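Local coordinates for protein thioredoxin (TrxA-1) (Sulfolobus solfataricus, PDB 3TCO) that probably reduces protein disulfides as a thioredoxin, carrying a redox-active disulfide of the CxxC type, at residues 9-14 and 64-69; 20-25 and 82-87; 26-31 and 71-76; 38-43 and 56-61. One frame throughout, in Å; residues are numbered along the deposited sequence.

Contact 1. Residues 9-14 and 64-69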
loop_
_atom_site.group_PDB
_atom_site.type_symbol
_atom_site.label_atom_id
_atom_site.label_comp_id
_atom_site.label_asym_id
_atom_site.label_seq_id
_atom_site.Cartn_x
_atom_site.Cartn_y
_atom_site.Cartn_z
ATOM N N LEU A 9 3.163 -7.063 -4.836
ATOM C CA LEU A 9 2.144 -8.015 -4.433
ATOM C C LEU A 9 1.304 -8.434 -5.623
ATOM O O LEU A 9 0.998 -7.604 -6.488
ATOM C CB LEU A 9 1.204 -7.388 -3.403
ATOM C CG LEU A 9 1.776 -7.052 -2.020
ATOM C CD1 LEU A 9 0.762 -6.277 -1.175
ATOM C CD2 LEU A 9 2.176 -8.350 -1.351
ATOM N N THR A 10 0.953 -9.719 -5.662
ATOM C CA THR A 10 0.063 -10.268 -6.686
ATOM C C THR A 10 -0.794 -11.300 -5.960
ATOM O O THR A 10 -0.674 -11.481 -4.744
ATOM C CB THR A 10 0.797 -11.004 -7.828
ATOM O OG1 THR A 10 1.391 -12.199 -7.316
ATOM C CG2 THR A 10 1.876 -10.113 -8.445
ATOM N N GLU A 11 -1.662 -11.976 -6.697
ATOM C CA GLU A 11 -2.511 -12.995 -6.097
ATOM C C GLU A 11 -1.639 -14.089 -5.493
ATOM O O GLU A 11 -2.064 -14.809 -4.593
ATOM C CB GLU A 11 -3.437 -13.599 -7.158
ATOM C CG GLU A 11 -4.918 -13.416 -6.881
ATOM C CD GLU A 11 -5.715 -13.168 -8.161
ATOM O OE1 GLU A 11 -5.438 -13.844 -9.181
ATOM O OE2 GLU A 11 -6.617 -12.301 -8.144
ATOM N N GLU A 12 -0.409 -14.208 -5.981
ATOM C CA GLU A 12 0.495 -15.235 -5.473
ATOM C C GLU A 12 0.909 -15.039 -4.013
ATOM O O GLU A 12 1.043 -16.014 -3.280
ATOM C CB GLU A 12 1.733 -15.328 -6.371
ATOM C CG GLU A 12 2.483 -16.648 -6.293
ATOM C CD GLU A 12 3.286 -16.798 -5.014
ATOM O OE1 GLU A 12 3.973 -15.823 -4.650
ATOM O OE2 GLU A 12 3.241 -17.886 -4.389
ATOM N N ASN A 13 1.088 -13.796 -3.563
ATOM C CA ASN A 13 1.511 -13.585 -2.164
ATOM C C ASN A 13 0.669 -12.615 -1.347
ATOM O O ASN A 13 0.945 -12.389 -0.165
ATOM C CB ASN A 13 2.982 -13.126 -2.127
ATOM C CG ASN A 13 3.205 -11.784 -2.813
ATOM O OD1 ASN A 13 2.379 -11.335 -3.613
ATOM N ND2 ASN A 13 4.339 -11.139 -2.509
ATOM N N PHE A 14 -0.376 -12.056 -1.955
ATOM C CA PHE A 14 -1.200 -11.077 -1.253
ATOM C C PHE A 14 -1.704 -11.516 0.115
ATOM O O PHE A 14 -1.450 -10.847 1.123
ATOM C CB PHE A 14 -2.403 -10.678 -2.101
ATOM C CG PHE A 14 -3.141 -9.479 -1.577
ATOM C CD1 PHE A 14 -2.735 -8.192 -1.920
ATOM C CD2 PHE A 14 -4.254 -9.634 -0.750
ATOM C CE1 PHE A 14 -3.425 -7.077 -1.459
ATOM C CE2 PHE A 14 -4.951 -8.523 -0.280
ATOM C CZ PHE A 14 -4.533 -7.238 -0.639
ATOM N N ASN A 64 -3.558 -6.878 -11.545
ATOM C CA ASN A 64 -4.254 -7.494 -10.414
ATOM C C ASN A 64 -5.695 -7.002 -10.341
ATOM O O ASN A 64 -6.154 -6.549 -9.294
ATOM C CB ASN A 64 -3.533 -7.140 -9.105
ATOM C CG ASN A 64 -2.132 -7.704 -9.048
ATOM O OD1 ASN A 64 -1.947 -8.910 -8.887
ATOM N ND2 ASN A 64 -1.134 -6.837 -9.204
ATOM N N GLN A 65 -6.411 -7.102 -11.458
ATOM C CA GLN A 65 -7.782 -6.623 -11.509
ATOM C C GLN A 65 -8.703 -7.227 -10.463
ATOM O O GLN A 65 -9.473 -6.513 -9.814
ATOM C CB GLN A 65 -8.354 -6.829 -12.914
ATOM C CG GLN A 65 -7.655 -5.977 -13.957
ATOM C CD GLN A 65 -8.210 -6.160 -15.360
ATOM O OE1 GLN A 65 -8.098 -7.239 -15.956
ATOM N NE2 GLN A 65 -8.811 -5.102 -15.897
ATOM N N LYS A 66 -8.619 -8.533 -10.271
ATOM C CA LYS A 66 -9.481 -9.175 -9.290
ATOM C C LYS A 66 -9.255 -8.656 -7.870
ATOM O O LYS A 66 -10.201 -8.465 -7.119
ATOM C CB LYS A 66 -9.286 -10.688 -9.335
ATOM C CG LYS A 66 -9.775 -11.307 -10.632
ATOM C CD LYS A 66 -10.248 -12.736 -10.401
ATOM C CE LYS A 66 -11.030 -13.259 -11.602
ATOM N NZ LYS A 66 -11.629 -14.599 -11.328
ATOM N N ILE A 67 -8.005 -8.427 -7.495
ATOM C CA ILE A 67 -7.750 -7.923 -6.145
ATOM C C ILE A 67 -8.269 -6.490 -6.019
ATOM O O ILE A 67 -8.905 -6.141 -5.029
ATOM C CB ILE A 67 -6.245 -7.968 -5.805
ATOM C CG1 ILE A 67 -5.793 -9.432 -5.704
ATOM C CG2 ILE A 67 -5.975 -7.203 -4.499
ATOM C CD1 ILE A 67 -4.286 -9.621 -5.455
ATOM N N ALA A 68 -7.990 -5.665 -7.025
ATOM C CA ALA A 68 -8.449 -4.286 -7.010
ATOM C C ALA A 68 -9.965 -4.280 -6.859
ATOM O O ALA A 68 -10.514 -3.520 -6.059
ATOM C CB ALA A 68 -8.028 -3.564 -8.305
ATOM N N ASP A 69 -10.636 -5.152 -7.609
ATOM C CA ASP A 69 -12.093 -5.250 -7.556
ATOM C C ASP A 69 -12.551 -5.708 -6.177
ATOM O O ASP A 69 -13.482 -5.145 -5.605
ATOM C CB ASP A 69 -12.619 -6.225 -8.621
ATOM C CG ASP A 69 -12.455 -5.699 -10.036
ATOM O OD1 ASP A 69 -12.480 -4.464 -10.227
ATOM O OD2 ASP A 69 -12.317 -6.521 -10.970
HETATM O O HOH W 1 1.813 -5.609 -8.377
HETATM O O HOH W 2 -3.048 -11.117 -9.281
HETATM O O HOH W 3 -5.464 -10.167 -9.110
#
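Ile67 lies against Phe14, the two side chains sliding past each other in opposite directions. With CG anti to the backbone N (chi1 -168°), the Phe14 ring is carried against Ile67. The CG2 methyl of Ile67 stands over one face of this ring, 4.2 Å from the centroid, in a CH-pi contact shifted toward the rim. Ile67 CD1 packs beside the base of the ring and comes within 3.7 Å of Glu11 N. Glu11 brings OE2 to 3.3 Å from Lys66 CB, but Glu11 OE2 and Lys66 NZ stay 6.4 Å apart. The Asn64 side chain crosses that of Thr10 obliquely, with Asn64 OD1 3.3 Å from Thr10 CA. A water links Asn64 OD1 to Glu11 N, while ND2 bonds to Asn60 O. An alanine in place of Asn64 would probably leave Asn60 O without this donor and the bridging water without its acceptor. Thr10 OG1 accepts from Glu12 N at 3.0 Å, an ST turn within the loop. The contact packs the loop between strand 7-8 and helix 14-20 of the thioredoxin fold on the start of helix 65-70. Ile67 also packs on Leu59 of strand 55-60, and Phe14 on Val26 of strand 23-29.

Contact 2. Residues 20-25 and 82-87. With EDO (1,2-ethanediol), chain E.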
loop_
_atom_site.group_PDB
_atom_site.type_symbol
_atom_site.label_atom_id
_atom_site.label_comp_id
_atom_site.label_asym_id
_atom_site.label_seq_id
_atom_site.Cartn_x
_atom_site.Cartn_y
_atom_site.Cartn_z
ATOM N N ASN A 20 0.262 -12.758 7.728
ATOM C CA ASN A 20 1.420 -13.012 8.566
ATOM C C ASN A 20 2.314 -11.844 8.966
ATOM O O ASN A 20 3.427 -12.051 9.466
ATOM C CB ASN A 20 2.227 -14.119 7.911
ATOM C CG ASN A 20 1.429 -15.404 7.812
ATOM O OD1 ASN A 20 1.166 -16.053 8.822
ATOM N ND2 ASN A 20 1.011 -15.765 6.597
ATOM N N ASN A 21 1.828 -10.627 8.756
ATOM C CA ASN A 21 2.559 -9.420 9.138
ATOM C C ASN A 21 1.548 -8.530 9.857
ATOM O O ASN A 21 0.418 -8.375 9.389
ATOM C CB ASN A 21 3.114 -8.711 7.900
ATOM C CG ASN A 21 4.291 -9.444 7.286
ATOM O OD1 ASN A 21 5.379 -9.455 7.852
ATOM N ND2 ASN A 21 4.072 -10.075 6.131
ATOM N N LYS A 22 1.934 -7.956 10.997
ATOM C CA LYS A 22 1.005 -7.111 11.742
ATOM C C LYS A 22 0.446 -5.936 10.945
ATOM O O LYS A 22 -0.761 -5.725 10.918
ATOM C CB LYS A 22 1.650 -6.579 13.028
ATOM C CG LYS A 22 0.762 -5.561 13.735
ATOM C CD LYS A 22 1.371 -5.048 15.038
ATOM C CE LYS A 22 0.450 -4.011 15.666
ATOM N NZ LYS A 22 0.858 -3.636 17.046
ATOM N N LEU A 23 1.327 -5.158 10.318
ATOM C CA LEU A 23 0.893 -4.011 9.538
ATOM C C LEU A 23 1.371 -4.116 8.104
ATOM O O LEU A 23 2.578 -4.229 7.834
ATOM C CB LEU A 23 1.410 -2.698 10.154
ATOM C CG LEU A 23 1.248 -1.442 9.275
ATOM C CD1 LEU A 23 -0.245 -1.131 9.071
ATOM C CD2 LEU A 23 1.930 -0.240 9.931
ATOM N N VAL A 24 0.419 -4.059 7.180
ATOM C CA VAL A 24 0.739 -4.141 5.764
ATOM C C VAL A 24 -0.028 -3.067 5.006
ATOM O O VAL A 24 -1.252 -2.959 5.133
ATOM C CB VAL A 24 0.356 -5.514 5.163
ATOM C CG1 VAL A 24 0.739 -5.553 3.679
ATOM C CG2 VAL A 24 1.079 -6.653 5.908
ATOM N N LEU A 25 0.702 -2.259 4.244
ATOM C CA LEU A 25 0.094 -1.208 3.433
ATOM C C LEU A 25 0.183 -1.658 1.989
ATOM O O LEU A 25 1.102 -2.386 1.613
ATOM C CB LEU A 25 0.825 0.133 3.606
ATOM C CG LEU A 25 0.729 0.773 4.996
ATOM C CD1 LEU A 25 1.856 0.245 5.887
ATOM C CD2 LEU A 25 0.843 2.286 4.862
ATOM N N PHE A 82 -3.844 -2.726 6.206
ATOM C CA PHE A 82 -4.243 -3.951 6.898
ATOM C C PHE A 82 -3.512 -4.088 8.217
ATOM O O PHE A 82 -2.299 -3.898 8.272
ATOM C CB PHE A 82 -3.909 -5.185 6.057
ATOM C CG PHE A 82 -4.684 -5.283 4.771
ATOM C CD1 PHE A 82 -4.227 -4.654 3.611
ATOM C CD2 PHE A 82 -5.870 -6.007 4.721
ATOM C CE1 PHE A 82 -4.950 -4.750 2.406
ATOM C CE2 PHE A 82 -6.604 -6.105 3.518
ATOM C CZ PHE A 82 -6.137 -5.476 2.370
ATOM N N VAL A 83 -4.246 -4.440 9.269
ATOM C CA VAL A 83 -3.654 -4.644 10.585
ATOM C C VAL A 83 -4.202 -5.967 11.113
ATOM O O VAL A 83 -5.412 -6.178 11.151
ATOM C CB VAL A 83 -4.001 -3.480 11.556
ATOM C CG1 VAL A 83 -3.480 -3.790 12.976
ATOM C CG2 VAL A 83 -3.372 -2.183 11.049
ATOM N N ASN A 84 -3.300 -6.854 11.511
ATOM C CA ASN A 84 -3.686 -8.173 12.003
ATOM C C ASN A 84 -4.552 -8.909 10.987
ATOM O O ASN A 84 -5.546 -9.549 11.338
ATOM C CB ASN A 84 -4.408 -8.075 13.354
ATOM C CG ASN A 84 -3.505 -7.545 14.449
ATOM O OD1 ASN A 84 -2.337 -7.932 14.534
ATOM N ND2 ASN A 84 -4.033 -6.660 15.293
ATOM N N GLY A 85 -4.157 -8.793 9.721
ATOM C CA GLY A 85 -4.842 -9.477 8.634
ATOM C C GLY A 85 -6.181 -8.935 8.174
ATOM O O GLY A 85 -6.831 -9.559 7.338
ATOM N N GLN A 86 -6.592 -7.773 8.672
ATOM C CA GLN A 86 -7.886 -7.219 8.283
ATOM C C GLN A 86 -7.746 -5.758 7.877
ATOM O O GLN A 86 -6.920 -5.029 8.426
ATOM C CB GLN A 86 -8.884 -7.366 9.448
ATOM C CG GLN A 86 -8.952 -8.814 9.991
ATOM C CD GLN A 86 -9.960 -9.007 11.115
ATOM O OE1 GLN A 86 -11.104 -9.399 10.876
ATOM N NE2 GLN A 86 -9.538 -8.729 12.350
ATOM N N LEU A 87 -8.559 -5.324 6.919
ATOM C CA LEU A 87 -8.484 -3.941 6.456
ATOM C C LEU A 87 -9.011 -2.980 7.501
ATOM O O LEU A 87 -10.145 -3.122 7.969
ATOM C CB LEU A 87 -9.281 -3.759 5.162
ATOM C CG LEU A 87 -9.128 -2.415 4.443
ATOM C CD1 LEU A 87 -9.314 -2.626 2.963
ATOM C CD2 LEU A 87 -10.151 -1.418 4.958
HETATM C C1 EDO E . -8.071 -5.433 13.240
HETATM O O1 EDO E . -7.377 -6.558 12.697
HETATM C C2 EDO E . -7.113 -4.622 14.113
HETATM O O2 EDO E . -6.613 -5.458 15.161
HETATM O O HOH W 4 -2.192 -7.293 8.362
#
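Leu23 and Val24 pair with Val83 and Phe82 as antiparallel neighbours in the central sheet of the thioredoxin fold. Backbone hydrogen bonds carry the pairing. Val24 and Phe82 form a hydrogen-bonded pair: Val24 N gives to Phe82 O at 2.9 Å, and Phe82 N gives to Val24 O at 2.8 Å. Past the strand end, Asn84 N gives to Lys22 O at 2.8 Å. Leu23 and Val83 form the non-hydrogen-bonded pair, and CA-H...O contacts accompany it, with Val83 CA 3.1 Å from Lys22 O. The Phe82 ring has Val24 O at its edge, in plane. Apolar contacts lie on both faces. Leu23 CD1 meets Val83 CG2 at 3.8 Å on the face covered by helix 97-107. Val24 and Phe82 lie on the other face, where both touch Ile18 of helix 14-20. A type I' turn from Val83 to Gln86 joins strands 78-83 and 86-92, and a water accepts from Gly85 N. A 1,2-ethanediol, probably from the crystallisation liquor, is bound at the turn: Asn84 ND2 gives to its O2 at 2.8 Å, and Gln86 NE2 gives to its O1 at 3.1 Å.

Contact 3. Residues 26-31 and 71-76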
loop_
_atom_site.group_PDB
_atom_site.type_symbol
_atom_site.label_atom_id
_atom_site.label_comp_id
_atom_site.label_asym_id
_atom_site.label_seq_id
_atom_site.Cartn_x
_atom_site.Cartn_y
_atom_site.Cartn_z
ATOM N N VAL A 26 -0.771 -1.225 1.176
ATOM C CA VAL A 26 -0.778 -1.621 -0.224
ATOM C C VAL A 26 -1.058 -0.423 -1.115
ATOM O O VAL A 26 -2.180 0.075 -1.150
ATOM C CB VAL A 26 -1.863 -2.704 -0.508
ATOM C CG1 VAL A 26 -1.735 -3.195 -1.955
ATOM C CG2 VAL A 26 -1.723 -3.869 0.464
ATOM N N ASP A 27 -0.028 0.048 -1.810
ATOM C CA ASP A 27 -0.164 1.182 -2.720
ATOM C C ASP A 27 -0.668 0.614 -4.057
ATOM O O ASP A 27 0.055 -0.089 -4.751
ATOM C CB ASP A 27 1.196 1.886 -2.889
ATOM C CG ASP A 27 1.207 2.907 -4.034
ATOM O OD1 ASP A 27 0.138 3.383 -4.456
ATOM O OD2 ASP A 27 2.306 3.242 -4.503
ATOM N N CYS A 28 -1.935 0.871 -4.362
ATOM C CA CYS A 28 -2.548 0.408 -5.606
ATOM C C CYS A 28 -2.236 1.494 -6.642
ATOM O O CYS A 28 -2.651 2.650 -6.498
ATOM C CB CYS A 28 -4.047 0.232 -5.387
ATOM S SG CYS A 28 -4.428 -1.001 -4.073
ATOM N N TRP A 29 -1.491 1.122 -7.681
ATOM C CA TRP A 29 -1.050 2.088 -8.684
ATOM C C TRP A 29 -1.053 1.555 -10.114
ATOM O O TRP A 29 -1.410 0.412 -10.368
ATOM C CB TRP A 29 0.382 2.499 -8.364
ATOM C CG TRP A 29 1.326 1.330 -8.557
ATOM C CD1 TRP A 29 1.386 0.194 -7.802
ATOM C CD2 TRP A 29 2.267 1.150 -9.625
ATOM N NE1 TRP A 29 2.300 -0.686 -8.335
ATOM C CE2 TRP A 29 2.856 -0.126 -9.454
ATOM C CE3 TRP A 29 2.667 1.939 -10.712
ATOM C CZ2 TRP A 29 3.826 -0.633 -10.328
ATOM C CZ3 TRP A 29 3.632 1.437 -11.586
ATOM C CH2 TRP A 29 4.202 0.159 -11.386
ATOM N N ALA A 30 -0.603 2.414 -11.026
ATOM C CA ALA A 30 -0.474 2.107 -12.451
ATOM C C ALA A 30 0.471 3.158 -13.030
ATOM O O ALA A 30 0.457 4.311 -12.599
ATOM C CB ALA A 30 -1.832 2.163 -13.146
ATOM N N GLU A 31 1.294 2.766 -13.999
ATOM C CA GLU A 31 2.258 3.696 -14.590
ATOM C C GLU A 31 1.654 4.906 -15.325
ATOM O O GLU A 31 2.281 5.964 -15.409
ATOM C CB GLU A 31 3.191 2.943 -15.546
ATOM C CG GLU A 31 4.574 3.568 -15.642
ATOM C CD GLU A 31 5.422 2.966 -16.745
ATOM O OE1 GLU A 31 5.337 1.737 -16.966
ATOM O OE2 GLU A 31 6.187 3.722 -17.385
ATOM N N TYR A 71 -11.395 -5.185 -3.314
ATOM C CA TYR A 71 -11.409 -4.090 -2.345
ATOM C C TYR A 71 -11.957 -2.782 -2.906
ATOM O O TYR A 71 -11.663 -1.706 -2.389
ATOM C CB TYR A 71 -9.998 -3.875 -1.774
ATOM C CG TYR A 71 -9.506 -5.064 -0.992
ATOM C CD1 TYR A 71 -8.692 -6.029 -1.589
ATOM C CD2 TYR A 71 -9.910 -5.272 0.328
ATOM C CE1 TYR A 71 -8.296 -7.165 -0.899
ATOM C CE2 TYR A 71 -9.518 -6.417 1.034
ATOM C CZ TYR A 71 -8.713 -7.356 0.412
ATOM O OH TYR A 71 -8.313 -8.489 1.086
ATOM N N SER A 72 -12.761 -2.899 -3.960
ATOM C CA SER A 72 -13.392 -1.768 -4.630
ATOM C C SER A 72 -12.482 -0.573 -4.930
ATOM O O SER A 72 -12.852 0.581 -4.701
ATOM C CB SER A 72 -14.606 -1.302 -3.822
ATOM O OG SER A 72 -14.231 -0.980 -2.494
ATOM N N VAL A 73 -11.297 -0.845 -5.457
ATOM C CA VAL A 73 -10.376 0.222 -5.802
ATOM C C VAL A 73 -10.826 0.808 -7.141
ATOM O O VAL A 73 -10.467 0.307 -8.210
ATOM C CB VAL A 73 -8.942 -0.313 -5.913
ATOM C CG1 VAL A 73 -8.003 0.795 -6.362
ATOM C CG2 VAL A 73 -8.509 -0.883 -4.559
ATOM N N LEU A 74 -11.620 1.872 -7.072
ATOM C CA LEU A 74 -12.142 2.523 -8.275
ATOM C C LEU A 74 -11.280 3.687 -8.750
ATOM O O LEU A 74 -11.300 4.047 -9.932
ATOM C CB LEU A 74 -13.565 3.017 -8.025
ATOM C CG LEU A 74 -14.588 1.929 -7.678
ATOM C CD1 LEU A 74 -15.956 2.565 -7.463
ATOM C CD2 LEU A 74 -14.649 0.895 -8.804
ATOM N N ASN A 75 -10.535 4.277 -7.822
ATOM C CA ASN A 75 -9.657 5.399 -8.139
ATOM C C ASN A 75 -8.254 5.114 -7.612
ATOM O O ASN A 75 -8.085 4.432 -6.603
ATOM C CB ASN A 75 -10.177 6.684 -7.488
ATOM C CG ASN A 75 -11.454 7.196 -8.129
ATOM O OD1 ASN A 75 -11.417 7.908 -9.134
ATOM N ND2 ASN A 75 -12.589 6.824 -7.556
ATOM N N ILE A 76 -7.244 5.615 -8.306
ATOM C CA ILE A 76 -5.880 5.429 -7.844
ATOM C C ILE A 76 -5.187 6.785 -7.890
ATOM O O ILE A 76 -5.549 7.653 -8.685
ATOM C CB ILE A 76 -5.085 4.390 -8.697
ATOM C CG1 ILE A 76 -5.132 4.756 -10.185
ATOM C CG2 ILE A 76 -5.646 2.976 -8.464
ATOM C CD1 ILE A 76 -4.186 3.930 -11.031
#
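Ile76 holds CG1 between its backbone N and carbonyl carbon (chi1 54°), with CG2 anti to the carbonyl carbon. Its two branches then meet different parts of segment 26-31. CG2 packs on the backbone, 3.6 Å from Cys28 O. At the end of the other branch, Ile76 CD1 meets Ala30 CB at 3.6 Å. Cys28 turns SG anti to its carbonyl carbon (chi1 -60°), beside the backbone N. Val73 receives this side chain with both methyls: its CG2 lies 4.1 Å from Cys28 SG, and its CG1 lies at the same distance from Cys28 CB. The contact is wholly apolar in its side chains. In the thioredoxin fold it joins the end of strand 23-29, just before the redox-active CxxC, to the loop that leads from helix 65-70 into strand 78-83. Ile76 also touches Cys33 and Cys36, which form the disulfide, and Trp32. An alanine in place of Ile76 would probably open a gap beside Ala30 CB, where CD1 packs, and lose the CG2 contact with Cys28 O. Helix 65-70 ends in a Schellman motif with Ser72, at positive phi, as its C-prime residue. Val73 follows directly, and its side chain also touches Thr78 at the start of strand 78-83.

Contact 4. Residues 38-43 and 56-61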
loop_
_atom_site.group_PDB
_atom_site.type_symbol
_atom_site.label_atom_id
_atom_site.label_comp_id
_atom_site.label_asym_id
_atom_site.label_seq_id
_atom_site.Cartn_x
_atom_site.Cartn_y
_atom_site.Cartn_z
ATOM N N LEU A 38 3.485 10.843 -8.650
ATOM C CA LEU A 38 3.885 11.846 -7.675
ATOM C C LEU A 38 3.892 11.295 -6.251
ATOM O O LEU A 38 4.654 11.754 -5.403
ATOM C CB LEU A 38 2.950 13.048 -7.758
ATOM C CG LEU A 38 3.140 13.892 -9.024
ATOM C CD1 LEU A 38 2.090 14.986 -9.089
ATOM C CD2 LEU A 38 4.544 14.492 -9.016
ATOM N N TYR A 39 3.047 10.301 -5.998
ATOM C CA TYR A 39 2.962 9.680 -4.668
ATOM C C TYR A 39 4.066 8.630 -4.414
ATOM O O TYR A 39 4.533 8.456 -3.284
ATOM C CB TYR A 39 1.577 9.036 -4.532
ATOM C CG TYR A 39 1.319 8.237 -3.273
ATOM C CD1 TYR A 39 1.561 8.780 -2.013
ATOM C CD2 TYR A 39 0.758 6.960 -3.346
ATOM C CE1 TYR A 39 1.246 8.079 -0.860
ATOM C CE2 TYR A 39 0.435 6.242 -2.191
ATOM C CZ TYR A 39 0.678 6.808 -0.951
ATOM O OH TYR A 39 0.320 6.122 0.195
ATOM N N GLU A 40 4.498 7.949 -5.468
ATOM C CA GLU A 40 5.491 6.893 -5.320
ATOM C C GLU A 40 6.734 7.192 -4.468
ATOM O O GLU A 40 7.057 6.418 -3.565
ATOM C CB GLU A 40 5.896 6.367 -6.698
ATOM C CG GLU A 40 4.703 5.841 -7.506
ATOM C CD GLU A 40 3.821 4.859 -6.721
ATOM O OE1 GLU A 40 4.340 3.799 -6.301
ATOM O OE2 GLU A 40 2.609 5.147 -6.523
ATOM N N PRO A 41 7.442 8.306 -4.726
ATOM C CA PRO A 41 8.627 8.575 -3.900
ATOM C C PRO A 41 8.310 8.804 -2.414
ATOM O O PRO A 41 9.129 8.493 -1.534
ATOM C CB PRO A 41 9.253 9.800 -4.583
ATOM C CG PRO A 41 8.074 10.497 -5.170
ATOM C CD PRO A 41 7.267 9.349 -5.753
ATOM N N ILE A 42 7.128 9.346 -2.132
ATOM C CA ILE A 42 6.707 9.584 -0.751
ATOM C C ILE A 42 6.418 8.228 -0.095
ATOM O O ILE A 42 6.826 7.970 1.039
ATOM C CB ILE A 42 5.438 10.463 -0.701
ATOM C CG1 ILE A 42 5.744 11.846 -1.298
ATOM C CG2 ILE A 42 4.918 10.567 0.721
ATOM C CD1 ILE A 42 6.910 12.567 -0.645
ATOM N N TYR A 43 5.730 7.357 -0.827
ATOM C CA TYR A 43 5.397 6.024 -0.313
ATOM C C TYR A 43 6.686 5.255 -0.050
ATOM O O TYR A 43 6.814 4.582 0.969
ATOM C CB TYR A 43 4.551 5.250 -1.323
ATOM C CG TYR A 43 4.023 3.937 -0.796
ATOM C CD1 TYR A 43 2.975 3.903 0.117
ATOM C CD2 TYR A 43 4.567 2.718 -1.223
ATOM C CE1 TYR A 43 2.469 2.695 0.593
ATOM C CE2 TYR A 43 4.068 1.499 -0.750
ATOM C CZ TYR A 43 3.018 1.498 0.154
ATOM O OH TYR A 43 2.490 0.315 0.616
ATOM N N PHE A 56 5.372 -2.547 3.106
ATOM C CA PHE A 56 4.818 -1.564 2.193
ATOM C C PHE A 56 4.699 -2.204 0.814
ATOM O O PHE A 56 5.605 -2.124 -0.015
ATOM C CB PHE A 56 5.704 -0.311 2.138
ATOM C CG PHE A 56 5.607 0.555 3.381
ATOM C CD1 PHE A 56 6.061 0.087 4.608
ATOM C CD2 PHE A 56 5.049 1.829 3.319
ATOM C CE1 PHE A 56 5.964 0.873 5.761
ATOM C CE2 PHE A 56 4.946 2.629 4.473
ATOM C CZ PHE A 56 5.403 2.151 5.691
ATOM N N GLY A 57 3.559 -2.837 0.590
ATOM C CA GLY A 57 3.319 -3.500 -0.671
ATOM C C GLY A 57 2.858 -2.543 -1.750
ATOM O O GLY A 57 2.442 -1.417 -1.473
ATOM N N ARG A 58 2.950 -3.015 -2.988
ATOM C CA ARG A 58 2.527 -2.257 -4.151
ATOM C C ARG A 58 1.755 -3.235 -5.007
ATOM O O ARG A 58 2.218 -4.351 -5.265
ATOM C CB ARG A 58 3.732 -1.720 -4.938
ATOM C CG ARG A 58 4.547 -0.689 -4.171
ATOM C CD ARG A 58 5.569 0.015 -5.053
ATOM N NE ARG A 58 6.630 -0.863 -5.535
ATOM C CZ ARG A 58 6.733 -1.281 -6.794
ATOM N NH1 ARG A 58 5.834 -0.907 -7.696
ATOM N NH2 ARG A 58 7.754 -2.049 -7.158
ATOM N N LEU A 59 0.560 -2.830 -5.409
ATOM C CA LEU A 59 -0.272 -3.674 -6.252
ATOM C C LEU A 59 -0.560 -2.891 -7.532
ATOM O O LEU A 59 -1.230 -1.860 -7.497
ATOM C CB LEU A 59 -1.589 -4.000 -5.546
ATOM C CG LEU A 59 -2.560 -4.979 -6.225
ATOM C CD1 LEU A 59 -2.271 -6.432 -5.814
ATOM C CD2 LEU A 59 -3.977 -4.598 -5.808
ATOM N N ASN A 60 -0.012 -3.346 -8.646
ATOM C CA ASN A 60 -0.299 -2.669 -9.899
ATOM C C ASN A 60 -1.706 -3.138 -10.271
ATOM O O ASN A 60 -1.944 -4.335 -10.453
ATOM C CB ASN A 60 0.705 -3.056 -10.969
ATOM C CG ASN A 60 0.422 -2.375 -12.280
ATOM O OD1 ASN A 60 -0.632 -2.593 -12.875
ATOM N ND2 ASN A 60 1.353 -1.536 -12.731
ATOM N N VAL A 61 -2.643 -2.202 -10.353
ATOM C CA VAL A 61 -4.023 -2.565 -10.636
ATOM C C VAL A 61 -4.285 -3.202 -11.993
ATOM O O VAL A 61 -5.190 -4.009 -12.107
ATOM C CB VAL A 61 -5.002 -1.362 -10.444
ATOM C CG1 VAL A 61 -4.965 -0.884 -8.983
ATOM C CG2 VAL A 61 -4.656 -0.225 -11.385
#
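Tyr43 meets Phe56 edge to face, the edge of the Phe56 ring toward the face of the tyrosine ring. The centroids are 5.4 Å apart and the planes stand at 63°. Phe56 CD2 lies over the tyrosine ring, offset toward the rim, 3.8 Å from Tyr43 CZ. The hydroxyl of Tyr43 reaches the strand backbone and gives a weak hydrogen bond to Gly57 O at 2.7 Å. On the same strand, Arg58 CG lies 4.1 Å from Tyr43 CE2. With CG anti to the backbone N (chi1 -173°), the Tyr43 ring is carried to the strand. Tyr43 CB in turn sits over one face of the Tyr39 ring. Glu40 comes near Arg58 only loosely, OE1 being 5.1 Å from Arg58 NH1. Glu40 OE1 lies close to the like-charged Asp27 OD2, and Arg58 NE bonds to Thr6 OG1. Farther out, Val46 and Ala47 of the same helix and Val104 of helix 97-107 pack on Phe56. Segments 38-43 and 56-60 run nearly antiparallel, at 157°, as in the beta-alpha-beta unit formed by strand 23-29, helix 34-49 and strand 55-60 of the thioredoxin fold.

Contact 4 is the buried one, its centre about 6 Å from the centre of the chain. Contacts 1, 2 and 3 are partly buried, with exposed residues in contacts 1 and 2. Strand 23-29 serves both contacts 2 and 3, and strand 55-60, used by contact 4, is its neighbour in the sheet. The chemistry follows the place. Contact 2 is backbone pairing within the sheet, contact 3 is apolar packing near the disulfide, contact 4 is an aromatic pair with a weak hydroxyl-to-backbone bond, and contact 1 mixes apolar packing with water bridges. Several meet directly: Phe14 of contact 1 packs on Phe82 of contact 2, and the like-charged Asp27 of contact 3 and Glu40 of contact 4 come close.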